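Local coordinates for protein thermotoga maritima TmcAL (Thermotoga maritima, PDB 5Y0T) that belongs to the HIGH nucleotidyl transferase family, with a nucleotide-binding fold of the HUP clan, and binds adenosine-5'-rp-alpha-thio-triphosphate in a pocket of this chain, at residues A[160-163]-A[164-167]; A[326-329]-A[330-334]. One frame throughout, in Å; residues are numbered along the deposited sequence.

Interaction 1: residues A[160-163]-A[164-167]; sequences EVLK and LEKS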
ATOM      1  N   GLU A 160     -43.313  13.558  10.090  1.00 39.61           N
ATOM      2  CA  GLU A 160     -42.829  12.491  10.951  1.00 41.91           C
ATOM      3  C   GLU A 160     -41.601  11.814  10.333  1.00 40.04           C
ATOM      4  O   GLU A 160     -40.715  11.343  11.045  1.00 38.21           O
ATOM      5  CB  GLU A 160     -43.932  11.463  11.218  1.00 52.21           C
ATOM      6  CG  GLU A 160     -43.999  11.022  12.679  1.00 65.81           C
ATOM      7  CD  GLU A 160     -44.840   9.772  12.896  1.00 75.15           C
ATOM      8  OE1 GLU A 160     -45.616   9.402  11.986  1.00 78.88           O
ATOM      9  OE2 GLU A 160     -44.716   9.155  13.981  1.00 72.85           O
ATOM     10  N   VAL A 161     -41.546  11.795   9.005  1.00 38.10           N
ATOM     11  CA  VAL A 161     -40.429  11.190   8.276  1.00 38.23           C
ATOM     12  C   VAL A 161     -39.112  11.924   8.555  1.00 36.42           C
ATOM     13  O   VAL A 161     -38.028  11.343   8.435  1.00 36.62           O
ATOM     14  CB  VAL A 161     -40.718  11.164   6.748  1.00 36.37           C
ATOM     15  CG1 VAL A 161     -39.627  10.411   5.984  1.00 38.72           C
ATOM     16  CG2 VAL A 161     -42.077  10.520   6.484  1.00 29.09           C
ATOM     17  N   LEU A 162     -39.204  13.191   8.959  1.00 39.18           N
ATOM     18  CA  LEU A 162     -38.014  13.964   9.324  1.00 39.84           C
ATOM     19  C   LEU A 162     -37.188  13.304  10.438  1.00 39.31           C
ATOM     20  O   LEU A 162     -36.007  13.616  10.601  1.00 38.05           O
ATOM     21  CB  LEU A 162     -38.408  15.381   9.744  1.00 44.58           C
ATOM     22  CG  LEU A 162     -38.915  16.282   8.621  1.00 55.24           C
ATOM     23  CD1 LEU A 162     -39.598  17.527   9.187  1.00 51.90           C
ATOM     24  CD2 LEU A 162     -37.761  16.675   7.714  1.00 62.86           C
ATOM     25  N   LYS A 163     -37.793  12.386  11.191  1.00 34.48           N
ATOM     26  CA  LYS A 163     -37.057  11.647  12.221  1.00 30.00           C
ATOM     27  C   LYS A 163     -35.890  10.863  11.617  1.00 30.48           C
ATOM     28  O   LYS A 163     -34.914  10.540  12.298  1.00 32.52           O
ATOM     29  CB  LYS A 163     -37.988  10.695  12.973  1.00 27.39           C
ATOM     30  CG  LYS A 163     -39.014  11.378  13.887  1.00 34.71           C
ATOM     31  CD  LYS A 163     -39.998  10.336  14.427  1.00 40.62           C
ATOM     32  CE  LYS A 163     -41.231  10.978  15.026  1.00 47.75           C
ATOM     33  NZ  LYS A 163     -42.246   9.934  15.339  1.00 52.42           N
ATOM     34  N   LEU A 164     -35.985  10.580  10.323  1.00 32.99           N
ATOM     35  CA  LEU A 164     -34.986   9.768   9.643  1.00 34.71           C
ATOM     36  C   LEU A 164     -33.782  10.611   9.237  1.00 34.54           C
ATOM     37  O   LEU A 164     -32.908  10.142   8.524  1.00 41.50           O
ATOM     38  CB  LEU A 164     -35.604   9.068   8.430  1.00 36.40           C
ATOM     39  CG  LEU A 164     -36.677   8.030   8.794  1.00 37.62           C
ATOM     40  CD1 LEU A 164     -37.338   7.447   7.550  1.00 40.49           C
ATOM     41  CD2 LEU A 164     -36.086   6.917   9.657  1.00 37.10           C
ATOM     42  N   GLU A 165     -33.744  11.871   9.654  1.00 33.81           N
ATOM     43  CA  GLU A 165     -32.523  12.652   9.469  1.00 33.26           C
ATOM     44  C   GLU A 165     -31.519  12.351  10.581  1.00 36.47           C
ATOM     45  O   GLU A 165     -30.370  12.789  10.535  1.00 38.37           O
ATOM     46  CB  GLU A 165     -32.832  14.150   9.420  1.00 35.27           C
ATOM     47  CG  GLU A 165     -33.794  14.523   8.314  1.00 44.80           C
ATOM     48  CD  GLU A 165     -33.939  16.023   8.131  1.00 54.52           C
ATOM     49  OE1 GLU A 165     -33.477  16.794   9.002  1.00 60.11           O
ATOM     50  OE2 GLU A 165     -34.521  16.424   7.106  1.00 53.56           O
ATOM     51  N   LYS A 166     -31.964  11.601  11.581  1.00 31.04           N
ATOM     52  CA  LYS A 166     -31.135  11.305  12.743  1.00 35.63           C
ATOM     53  C   LYS A 166     -30.479   9.943  12.561  1.00 31.32           C
ATOM     54  O   LYS A 166     -31.163   8.967  12.247  1.00 32.23           O
ATOM     55  CB  LYS A 166     -31.974  11.332  14.029  1.00 40.25           C
ATOM     56  CG  LYS A 166     -32.721  12.654  14.290  1.00 40.63           C
ATOM     57  CD  LYS A 166     -31.778  13.779  14.669  1.00 46.35           C
ATOM     58  CE  LYS A 166     -32.551  15.045  15.022  1.00 49.82           C
ATOM     59  NZ  LYS A 166     -31.658  16.226  15.203  1.00 53.08           N
ATOM     60  N   SER A 167     -29.163   9.888  12.758  1.00 31.35           N
ATOM     61  CA  SER A 167     -28.354   8.703  12.421  1.00 33.20           C
ATOM     62  C   SER A 167     -28.856   7.400  13.034  1.00 30.66           C
ATOM     63  O   SER A 167     -28.971   6.366  12.354  1.00 28.41           O
ATOM     64  CB  SER A 167     -26.901   8.921  12.861  1.00 34.35           C
ATOM     65  OG  SER A 167     -26.333  10.059  12.243  1.00 49.18           O
TER
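V161 and L164 meet through single methyl branches, CG1 of V161 approaching CD1 of L164 to 4.1 Å as the two side chains cross obliquely. V161 reaches this position with CG1 anti to its backbone N (chi1 -174°), while its side chain also touches L147, M148 and F151 of helix 139-153. L164 turns to the other neighbour, helix 108-120, and touches F110 and V114. L162 and E165 run side by side in the same direction, bringing the methyl CD2 of L162 to 3.3 Å from the carboxylate oxygen OE2 of E165.

The backbone between them is one tight turn after another, each amide reaching three residues back. L164 N bonds to V161 O at 2.9 Å, E165 N to L162 O at 3.0 Å, and K166 N to K163 O at 3.2 Å. This repeated three-residue spacing is that of a 3-10 segment, which ends at E165.

Charged groups line the turn. The extended chain of K163 carries NZ to within 2.9 Å of E160 OE2, which it meets on the anti side of the carboxylate; NZ also forms a salt bridge with D107 and has a cation-pi contact with F110. OE2 of E165 is salt-bridged to K144 of helix 139-153.

K166, at the N-cap position, leaves the 3-10 conformation and joins it to helix 167-182. With V161 buried and charge pairs at its more open positions, this linker is tied by both apolar and ionic contacts to helix 139-153, while K163, shared by two carboxylates, probably keeps its positive charge.

Interaction 2: residues A[326-329]-A[330-334]; sequences VEKS and NTKGP. With EDO (1,2-ethanediol), chain G.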
ATOM      1  N   VAL A 326     -18.352  -7.309  -2.105  1.00 21.70           N
ATOM      2  CA  VAL A 326     -19.367  -6.666  -1.257  1.00 25.74           C
ATOM      3  C   VAL A 326     -20.779  -7.046  -1.723  1.00 23.80           C
ATOM      4  O   VAL A 326     -21.681  -7.252  -0.903  1.00 23.12           O
ATOM      5  CB  VAL A 326     -19.209  -5.125  -1.230  1.00 28.97           C
ATOM      6  CG1 VAL A 326     -20.332  -4.482  -0.445  1.00 29.86           C
ATOM      7  CG2 VAL A 326     -17.884  -4.752  -0.610  1.00 23.65           C
ATOM      8  N   GLU A 327     -20.967  -7.174  -3.033  1.00 26.52           N
ATOM      9  CA  GLU A 327     -22.266  -7.574  -3.558  1.00 29.36           C
ATOM     10  C   GLU A 327     -22.661  -8.959  -3.036  1.00 26.97           C
ATOM     11  O   GLU A 327     -23.791  -9.168  -2.607  1.00 23.27           O
ATOM     12  CB  GLU A 327     -22.266  -7.568  -5.087  1.00 27.01           C
ATOM     13  CG  GLU A 327     -23.566  -8.089  -5.698  1.00 33.31           C
ATOM     14  CD  GLU A 327     -24.739  -7.162  -5.435  1.00 52.04           C
ATOM     15  OE1 GLU A 327     -24.499  -5.969  -5.131  1.00 56.74           O
ATOM     16  OE2 GLU A 327     -25.898  -7.623  -5.532  1.00 57.07           O
ATOM     17  N   LYS A 328     -21.735  -9.904  -3.089  1.00 27.61           N
ATOM     18  CA  LYS A 328     -21.996 -11.234  -2.550  1.00 27.48           C
ATOM     19  C   LYS A 328     -22.202 -11.206  -1.032  1.00 24.01           C
ATOM     20  O   LYS A 328     -23.070 -11.909  -0.500  1.00 24.23           O
ATOM     21  CB  LYS A 328     -20.854 -12.192  -2.893  1.00 31.61           C
ATOM     22  CG  LYS A 328     -20.853 -12.677  -4.339  1.00 44.00           C
ATOM     23  CD  LYS A 328     -19.843 -13.803  -4.535  1.00 55.36           C
ATOM     24  CE  LYS A 328     -20.208 -15.031  -3.697  1.00 61.03           C
ATOM     25  NZ  LYS A 328     -19.291 -16.196  -3.933  1.00 61.49           N
ATOM     26  N   SER A 329     -21.399 -10.413  -0.330  1.00 22.26           N
ATOM     27  CA  SER A 329     -21.549 -10.327   1.123  1.00 19.50           C
ATOM     28  C   SER A 329     -22.908  -9.722   1.495  1.00 23.73           C
ATOM     29  O   SER A 329     -23.510 -10.115   2.491  1.00 24.27           O
ATOM     30  CB  SER A 329     -20.424  -9.500   1.747  1.00 25.48           C
ATOM     31  OG  SER A 329     -19.147 -10.066   1.484  1.00 23.63           O
ATOM     32  N   ASN A 330     -23.397  -8.782   0.691  1.00 21.85           N
ATOM     33  CA  ASN A 330     -24.659  -8.108   1.012  1.00 21.09           C
ATOM     34  C   ASN A 330     -25.893  -8.888   0.555  1.00 28.73           C
ATOM     35  O   ASN A 330     -27.027  -8.487   0.809  1.00 28.90           O
ATOM     36  CB  ASN A 330     -24.668  -6.703   0.405  1.00 25.57           C
ATOM     37  CG  ASN A 330     -23.846  -5.731   1.222  1.00 30.47           C
ATOM     38  OD1 ASN A 330     -23.410  -6.066   2.333  1.00 23.00           O
ATOM     39  ND2 ASN A 330     -23.641  -4.512   0.697  1.00 22.49           N
ATOM     40  N   THR A 331     -25.643  -9.991  -0.135  1.00 24.68           N
ATOM     41  CA  THR A 331     -26.670 -10.922  -0.596  1.00 27.16           C
ATOM     42  C   THR A 331     -26.697 -12.158   0.308  1.00 27.00           C
ATOM     43  O   THR A 331     -27.720 -12.496   0.898  1.00 24.84           O
ATOM     44  CB  THR A 331     -26.427 -11.349  -2.063  1.00 37.18           C
ATOM     45  OG1 THR A 331     -26.434 -10.190  -2.900  1.00 46.27           O
ATOM     46  CG2 THR A 331     -27.522 -12.297  -2.540  1.00 42.28           C
ATOM     47  N   LYS A 332     -25.574 -12.852   0.394  1.00 20.27           N
ATOM     48  CA  LYS A 332     -25.504 -14.069   1.208  1.00 20.24           C
ATOM     49  C   LYS A 332     -25.194 -13.806   2.689  1.00 21.65           C
ATOM     50  O   LYS A 332     -25.398 -14.676   3.542  1.00 24.85           O
ATOM     51  CB  LYS A 332     -24.445 -15.015   0.636  1.00 23.16           C
ATOM     52  CG  LYS A 332     -24.656 -15.384  -0.839  1.00 23.52           C
ATOM     53  CD  LYS A 332     -23.757 -16.574  -1.233  1.00 25.83           C
ATOM     54  CE  LYS A 332     -24.042 -17.059  -2.656  1.00 27.30           C
ATOM     55  NZ  LYS A 332     -23.160 -18.216  -3.013  1.00 30.72           N
ATOM     56  N   GLY A 333     -24.698 -12.621   3.008  1.00 21.80           N
ATOM     57  CA  GLY A 333     -24.396 -12.309   4.396  1.00 18.75           C
ATOM     58  C   GLY A 333     -23.062 -12.849   4.879  1.00 22.29           C
ATOM     59  O   GLY A 333     -22.264 -13.391   4.096  1.00 21.75           O
ATOM     60  N   PRO A 334     -22.802 -12.702   6.180  1.00 18.89           N
ATOM     61  CA  PRO A 334     -21.637 -13.286   6.862  1.00 19.16           C
ATOM     62  C   PRO A 334     -21.678 -14.800   6.782  1.00 20.69           C
ATOM     63  O   PRO A 334     -22.768 -15.380   6.833  1.00 19.88           O
ATOM     64  CB  PRO A 334     -21.796 -12.809   8.316  1.00 20.41           C
ATOM     65  CG  PRO A 334     -23.292 -12.617   8.464  1.00 17.67           C
ATOM     66  CD  PRO A 334     -23.707 -12.026   7.123  1.00 18.94           C
TER
HETATM   67  C1  EDO G1003     -24.626 -19.019   4.710  1.00 34.59           C
HETATM   68  O1  EDO G1003     -25.062 -20.374   4.492  1.00 45.90           O
HETATM   69  C2  EDO G1003     -25.610 -18.045   4.058  1.00 33.06           C
HETATM   70  O2  EDO G1003     -25.213 -17.788   2.690  1.00 30.77           O
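The carboxamide of N330 presents one face to V326, whose carbonyl O lies over that face, 3.4 Å from N330 CG, and whose CG1 lies over the same face, 3.5 Å from N330 ND2. The two side chains run side by side and point the same way. ND2 is hydrogen-bonded to OE1 of Q77, which probably helps fix the rotation of the flat group. The carboxylate of E327 is the other flat group: T331 OG1 stands well above its plane, 3.7 Å from OE2. That hydroxyl is instead given to the backbone, donating to E327 O at 2.8 Å; with OG1 set beside its own backbone N (chi1 -59°), it folds back along the helix.

K328 O takes two amides, K332 N at 2.8 Å, nearly in line with the C=O bond, and T331 N from high above the carbonyl plane, a mixture of four- and three-residue spacing as the helix finishes. G333 then leaves helical geometry with a positive phi of 81°, its N making a weak bond to S329 O, and P334, which has no amide hydrogen, follows: a glycine C-terminal cap. The ammonium groups of K328 and K332 lie 4.5 Å apart (NZ to NZ); both are salt-bridged to OD2 of D380, which probably offsets the like charges. A 1,2-ethanediol, probably from the crystallisation liquor, makes a weak hydrogen bond to K332 O and another hydrogen bond to Q335.

The contact forms the last turns of helix 323-332. S329 and N330 pack on helix 72-75, K328, S329 and K332 on L383 of helix 381-399, and P334 on F74 and on helix 79-92, just ahead of strand 337-343.

How the interactions relate
Interactions 1 and 2 are separate local contacts in series along the chain, their centres 27 Å apart and their nearest atoms about 17 Å apart. One opens a helix and the other closes one: residues 160-167 lead into helix 167-182, whereas 326-334 end helix 323-332. Each of these helices is followed by a strand of the same mixed sheet, 187-192 beside 98-103 and 337-343 beside 66-70; the strands that follow the two helices border the row 98-103, 3-8, 32-38, 66-70 at its two ends. The K166 side chain of interaction 1 is about 11 Å from the bound adenosine-5'-rp-alpha-thio-triphosphate, too far to touch it.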